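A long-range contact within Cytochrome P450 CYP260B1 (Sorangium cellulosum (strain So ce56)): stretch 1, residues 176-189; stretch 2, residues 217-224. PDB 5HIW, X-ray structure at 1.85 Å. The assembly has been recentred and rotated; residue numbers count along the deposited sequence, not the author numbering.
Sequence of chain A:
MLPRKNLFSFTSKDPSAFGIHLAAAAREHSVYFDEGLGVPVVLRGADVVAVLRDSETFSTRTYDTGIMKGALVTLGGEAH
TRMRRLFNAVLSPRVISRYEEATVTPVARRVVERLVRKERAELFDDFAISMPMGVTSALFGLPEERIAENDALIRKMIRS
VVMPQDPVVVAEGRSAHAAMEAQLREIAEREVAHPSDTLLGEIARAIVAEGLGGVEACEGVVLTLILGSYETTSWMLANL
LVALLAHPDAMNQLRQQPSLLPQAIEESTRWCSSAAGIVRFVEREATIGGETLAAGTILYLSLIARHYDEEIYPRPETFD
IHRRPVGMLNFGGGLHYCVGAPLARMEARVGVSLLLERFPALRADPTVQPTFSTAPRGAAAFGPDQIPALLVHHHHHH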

# COMPACT_ATOMS: atom_id res chain seq x y z
N ALA A 176 11.16 -14.88 -12.01
CA ALA A 176 10.47 -13.67 -12.49
C ALA A 176 11.31 -12.47 -12.14
O ALA A 176 11.43 -11.54 -12.91
CB ALA A 176 9.08 -13.57 -11.87
N HIS A 177 11.89 -12.53 -10.95
CA HIS A 177 12.80 -11.50 -10.47
C HIS A 177 14.00 -11.35 -11.40
O HIS A 177 14.33 -10.24 -11.83
CB HIS A 177 13.20 -11.83 -9.04
CG HIS A 177 13.92 -10.73 -8.37
ND1 HIS A 177 15.28 -10.57 -8.48
CD2 HIS A 177 13.47 -9.67 -7.64
CE1 HIS A 177 15.64 -9.48 -7.81
NE2 HIS A 177 14.56 -8.94 -7.28
N ALA A 178 14.58 -12.46 -11.81
CA ALA A 178 15.72 -12.41 -12.68
C ALA A 178 15.34 -11.90 -14.07
O ALA A 178 16.14 -11.22 -14.67
CB ALA A 178 16.42 -13.76 -12.72
N ALA A 179 14.14 -12.12 -14.59
CA ALA A 179 13.77 -11.56 -15.88
C ALA A 179 13.58 -10.03 -15.78
O ALA A 179 13.89 -9.24 -16.69
CB ALA A 179 12.51 -12.17 -16.39
N MET A 180 13.00 -9.62 -14.66
CA MET A 180 12.80 -8.18 -14.46
C MET A 180 14.18 -7.52 -14.32
O MET A 180 14.42 -6.45 -14.86
CB MET A 180 12.00 -7.93 -13.19
CG MET A 180 10.51 -8.21 -13.33
SD MET A 180 9.61 -7.03 -14.32
CE MET A 180 10.77 -5.64 -14.19
N GLU A 181 15.04 -8.17 -13.56
CA GLU A 181 16.42 -7.69 -13.34
C GLU A 181 17.16 -7.48 -14.66
O GLU A 181 17.78 -6.44 -14.89
CB GLU A 181 17.15 -8.69 -12.42
CG GLU A 181 18.04 -8.07 -11.36
CD GLU A 181 18.85 -9.13 -10.61
OE1 GLU A 181 19.30 -10.12 -11.25
OE2 GLU A 181 19.04 -8.97 -9.40
N ALA A 182 16.98 -8.40 -15.60
CA ALA A 182 17.63 -8.28 -16.89
C ALA A 182 17.09 -7.12 -17.72
O ALA A 182 17.85 -6.42 -18.38
CB ALA A 182 17.48 -9.59 -17.65
N GLN A 183 15.78 -6.90 -17.72
CA GLN A 183 15.24 -5.73 -18.36
C GLN A 183 15.78 -4.43 -17.70
O GLN A 183 16.06 -3.44 -18.36
CB GLN A 183 13.70 -5.66 -18.24
CG GLN A 183 12.99 -6.68 -19.07
CD GLN A 183 11.50 -6.60 -18.88
OE1 GLN A 183 10.86 -5.66 -19.34
NE2 GLN A 183 10.95 -7.66 -18.33
N LEU A 184 15.83 -4.47 -16.41
CA LEU A 184 16.18 -3.23 -15.62
C LEU A 184 17.70 -2.97 -15.65
O LEU A 184 18.13 -1.83 -15.71
CB LEU A 184 15.73 -3.43 -14.22
CG LEU A 184 14.23 -3.24 -13.98
CD1 LEU A 184 13.98 -3.69 -12.58
CD2 LEU A 184 13.78 -1.82 -14.20
N ARG A 185 18.51 -4.04 -15.65
CA ARG A 185 19.95 -3.91 -15.96
C ARG A 185 20.18 -3.27 -17.27
O ARG A 185 21.01 -2.39 -17.39
CB ARG A 185 20.64 -5.25 -16.02
CG ARG A 185 21.42 -5.54 -14.80
CD ARG A 185 21.97 -6.94 -14.80
NE ARG A 185 22.48 -7.18 -13.45
CZ ARG A 185 21.94 -8.01 -12.57
NH1 ARG A 185 20.90 -8.77 -12.89
NH2 ARG A 185 22.49 -8.11 -11.37
N GLU A 186 19.51 -3.74 -18.29
CA GLU A 186 19.72 -3.20 -19.62
C GLU A 186 19.39 -1.72 -19.66
O GLU A 186 20.11 -0.92 -20.26
CB GLU A 186 18.85 -3.94 -20.59
CG GLU A 186 18.77 -3.28 -21.95
CD GLU A 186 18.01 -4.17 -22.89
OE1 GLU A 186 17.14 -4.90 -22.39
OE2 GLU A 186 18.29 -4.17 -24.10
N ILE A 187 18.27 -1.35 -19.03
CA ILE A 187 17.90 0.05 -18.93
C ILE A 187 18.93 0.83 -18.09
O ILE A 187 19.33 1.92 -18.46
CB ILE A 187 16.46 0.17 -18.33
CG1 ILE A 187 15.44 -0.41 -19.29
CG2 ILE A 187 16.10 1.65 -18.12
CD1 ILE A 187 14.17 -0.89 -18.60
N ALA A 188 19.31 0.30 -16.94
CA ALA A 188 20.27 0.99 -16.05
C ALA A 188 21.68 1.21 -16.71
O ALA A 188 22.36 2.28 -16.53
CB ALA A 188 20.43 0.25 -14.78
N GLU A 189 22.11 0.21 -17.46
CA GLU A 189 23.38 0.35 -18.21
C GLU A 189 23.36 1.44 -19.29
O GLU A 189 24.39 2.07 -19.51
CB GLU A 189 23.82 -1.01 -18.75
CG GLU A 189 24.13 -1.96 -17.59
CD GLU A 189 24.29 -3.41 -18.02
OE1 GLU A 189 23.93 -3.71 -19.18
OE2 GLU A 189 24.74 -4.25 -17.17
N ALA A 217 22.79 -1.81 -6.22
CA ALA A 217 22.49 -1.82 -7.60
C ALA A 217 21.23 -0.93 -7.84
O ALA A 217 20.23 -0.97 -7.09
CB ALA A 217 22.19 -3.26 -8.04
N CYS A 218 21.27 -0.21 -8.92
CA CYS A 218 20.12 0.47 -9.40
C CYS A 218 18.91 -0.44 -9.52
O CYS A 218 17.81 -0.06 -9.08
CB CYS A 218 20.42 1.09 -10.72
SG CYS A 218 19.13 2.07 -11.49
N GLU A 219 19.10 -1.64 -10.08
CA GLU A 219 17.99 -2.58 -10.25
C GLU A 219 17.38 -2.92 -8.94
O GLU A 219 16.16 -3.14 -8.87
CB GLU A 219 18.44 -3.93 -10.86
CG GLU A 219 19.32 -3.82 -12.09
CD GLU A 219 20.78 -3.77 -11.70
OE1 GLU A 219 21.25 -2.63 -11.48
OE2 GLU A 219 21.42 -4.86 -11.51
N GLY A 220 18.22 -3.04 -7.94
CA GLY A 220 17.82 -3.35 -6.59
C GLY A 220 16.86 -2.32 -6.03
O GLY A 220 15.82 -2.68 -5.40
N VAL A 221 17.24 -1.05 -6.17
CA VAL A 221 16.41 0.04 -5.66
C VAL A 221 15.05 -0.00 -6.39
O VAL A 221 13.97 0.08 -5.78
CB VAL A 221 17.13 1.42 -5.80
CG1 VAL A 221 16.15 2.56 -5.48
CG2 VAL A 221 18.33 1.46 -4.90
N VAL A 222 15.10 -0.07 -7.70
CA VAL A 222 13.89 -0.07 -8.54
C VAL A 222 13.00 -1.23 -8.12
O VAL A 222 11.81 -1.02 -7.92
CB VAL A 222 14.19 -0.13 -10.05
CG1 VAL A 222 12.93 -0.33 -10.92
CG2 VAL A 222 14.93 1.11 -10.52
N LEU A 223 13.54 -2.43 -8.00
CA LEU A 223 12.69 -3.59 -7.66
C LEU A 223 12.09 -3.40 -6.30
O LEU A 223 10.92 -3.76 -6.08
CB LEU A 223 13.44 -4.92 -7.72
CG LEU A 223 13.52 -5.36 -9.18
CD1 LEU A 223 14.66 -6.36 -9.49
CD2 LEU A 223 12.20 -5.91 -9.64
N THR A 224 12.83 -2.80 -5.37
CA THR A 224 12.19 -2.50 -4.07
C THR A 224 11.00 -1.56 -4.22
O THR A 224 9.93 -1.83 -3.55
CB THR A 224 13.21 -2.01 -3.04
OG1 THR A 224 14.06 -3.11 -2.70
CG2 THR A 224 12.59 -1.48 -1.81

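Two helices cross steeply here, their N-to-C directions 123° apart and their axes 9.4 Å apart at the closest approach. The first rule is periodicity: His177, Met180, Glu181, Leu184, Arg185 and Ala188 follow a three-four spacing that brings one side of the first helix to the second, while Ala178 and Ala182 point away and touch nothing across the contact.

His177 opens the series. Its CA-to-CB bond points sideways, but chi1 in the t well brings the ring nearer, and NE2 comes within 3.4 Å of Leu223 CD1. The methyl meets the ring obliquely, a packing contact rather than a polar one. One turn on, Met180 points toward the second helix and lends its CB, 4.1 Å from Leu223 CD2. Glu181 CG lies 4.2 Å from Leu223 CD1, so the aliphatic part of an acid serves as packing surface. With Leu184, whose CD1 stands 3.8 Å from Leu223 CG, these residues form the hole into which Leu223 fits as a knob. A single leucine thus engages two successive turns of the facing helix.

Leu184 also packs on Val222, with Leu184 CD2 3.7 Å from Val222 CG1. Its CA is only 5.7 Å from the CA of Glu219, and this closeness leaves little room between the backbones. The Glu219 side chain lies across the first helix: its CG lies 4.1 Å from Glu181 O and 4.0 Å from Leu184 C, so its CG methylene packs against backbone before the carboxylate is reached.

That carboxylate meets Arg185. The two form a salt bridge, with Arg185 NE 3.2 Å from Glu219 OE2, but the oxygen lies over one face of the guanidinium, well out of its plane, and no N-H points at it. The attraction is therefore one of charge alone. The directed bond is made within the first helix, where Arg185 NH1 donates to Glu181 OE1 at 2.7 Å in a salt bridge one turn back. The arginine thus links two acids, one by a well-aimed hydrogen bond and the other by charge over its face.

Ala188 ends the contact. Its CB points toward the second helix and rests 4.0 Å from Cys218 SG, at the first turn of that helix, just after the N-cap residue Ala217. No hydrogen bond crosses the contact: apolar packing and one undirected charge pair make up its main interactions, over 441 Å² of buried surface.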